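Local coordinates for carboxypeptidase 1 (Deinococcus radiodurans str. R1, PDB 5GIV), which probably acts as a zinc-dependent metallocarboxypeptidase of the M32 family, releasing amino acids one by one from peptide C-termini with broad specificity, at residues E444-F447 and S453-H456. Residues are numbered along the deposited sequence; the frame is centred on the assembly and turned at random.
Sequences EADF and SRLH
A salt bridge between Asp446 and Arg454 ties two consecutive short helices together. Arg454 NE donates to Asp446 OD2 with an N-H...O angle of 161°, at a modelled 2.5 Å that is short and uncertain in its exact value; the carboxylate oxygen receives it on its syn lone pair, at the edge of the guanidinium and close to its plane. Arg454 NH2 adds a weak bond to the same OD2, 3.3 Å long. Both N-H groups thus converge on one oxygen, and the two planes stand 60° apart, unlike a side-by-side pairing through two oxygens. The arginine chain bends at chi3 (-62°), bringing its NE edge to OD2, and NH2 also bonds to the carbonyl oxygen of Pro441. A water widens the polar link, donating to Asp446 OD2 (3.1 Å) and accepting from the backbone N of Arg454 (3.0 Å). With an alanine at Arg454, the carboxylate of the buried Asp446 would probably lose its close countercharge, apart from a long, weak ion pair to Arg449.

The apolar half is formed by Phe447 and Leu455, whose side chains cross at about a right angle; the CD2 methyl approaches ring atom CZ obliquely, at 3.5 Å. Leu455 also packs on Tyr433 of helix 420-439 and on Leu301 of helix 292-306. The arrangement is a pair of consecutive helices, 443-448 and 453-464, joined by a short connection, whose apolar side sits on the helical body of the M32 fold, away from the zinc site.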
# COMPACT_ATOMS: atom_id res chain seq x y z
N GLU A 444 3.78 -18.42 -33.43
CA GLU A 444 5.21 -18.29 -33.17
C GLU A 444 5.83 -17.19 -34.02
O GLU A 444 6.69 -16.44 -33.54
CB GLU A 444 5.91 -19.63 -33.42
CG GLU A 444 5.46 -20.75 -32.50
CD GLU A 444 6.19 -22.04 -32.80
OE1 GLU A 444 7.06 -22.03 -33.70
OE2 GLU A 444 5.90 -23.06 -32.13
N ALA A 445 5.41 -17.07 -35.28
CA ALA A 445 5.95 -16.01 -36.12
C ALA A 445 5.60 -14.64 -35.55
O ALA A 445 6.41 -13.70 -35.62
CB ALA A 445 5.43 -16.15 -37.55
N ASP A 446 4.41 -14.50 -34.96
CA ASP A 446 4.05 -13.26 -34.28
C ASP A 446 5.00 -12.97 -33.13
O ASP A 446 5.42 -11.83 -32.93
CB ASP A 446 2.61 -13.33 -33.76
CG ASP A 446 1.59 -13.51 -34.87
OD1 ASP A 446 1.95 -13.38 -36.06
OD2 ASP A 446 0.40 -13.74 -34.54
N PHE A 447 5.34 -14.01 -32.35
CA PHE A 447 6.15 -13.80 -31.15
C PHE A 447 7.52 -13.23 -31.50
O PHE A 447 8.03 -12.35 -30.79
CB PHE A 447 6.32 -15.12 -30.39
CG PHE A 447 5.02 -15.74 -29.94
CD1 PHE A 447 3.85 -14.99 -29.90
CD2 PHE A 447 4.97 -17.07 -29.56
CE1 PHE A 447 2.66 -15.56 -29.48
CE2 PHE A 447 3.79 -17.65 -29.15
CZ PHE A 447 2.63 -16.89 -29.11
N SER A 453 -0.66 -10.16 -29.63
CA SER A 453 -2.06 -9.74 -29.61
C SER A 453 -3.00 -10.85 -30.05
O SER A 453 -4.13 -10.93 -29.55
CB SER A 453 -2.21 -8.50 -30.47
OG SER A 453 -1.69 -8.73 -31.76
N ARG A 454 -2.57 -11.72 -30.97
CA ARG A 454 -3.44 -12.81 -31.40
C ARG A 454 -3.59 -13.87 -30.32
O ARG A 454 -4.69 -14.38 -30.09
CB ARG A 454 -2.92 -13.43 -32.69
CG ARG A 454 -2.86 -12.46 -33.85
CD ARG A 454 -3.01 -13.18 -35.18
NE ARG A 454 -1.93 -14.14 -35.42
CZ ARG A 454 -2.01 -15.13 -36.31
NH1 ARG A 454 -3.14 -15.31 -37.00
NH2 ARG A 454 -0.99 -15.95 -36.48
N LEU A 455 -2.50 -14.21 -29.65
CA LEU A 455 -2.59 -15.17 -28.55
C LEU A 455 -3.37 -14.57 -27.38
O LEU A 455 -4.33 -15.17 -26.88
CB LEU A 455 -1.19 -15.61 -28.12
CG LEU A 455 -1.11 -16.43 -26.83
CD1 LEU A 455 -1.87 -17.76 -26.94
CD2 LEU A 455 0.35 -16.67 -26.46
N HIS A 456 -3.00 -13.36 -26.97
CA HIS A 456 -3.71 -12.70 -25.87
C HIS A 456 -5.17 -12.45 -26.23
O HIS A 456 -6.07 -12.69 -25.41
CB HIS A 456 -2.98 -11.41 -25.50
CG HIS A 456 -3.56 -10.69 -24.33
ND1 HIS A 456 -4.30 -9.54 -24.46
CD2 HIS A 456 -3.55 -10.98 -23.00
CE1 HIS A 456 -4.70 -9.13 -23.26
NE2 HIS A 456 -4.26 -9.99 -22.36
O HOH W 1 0.18 -12.91 -31.52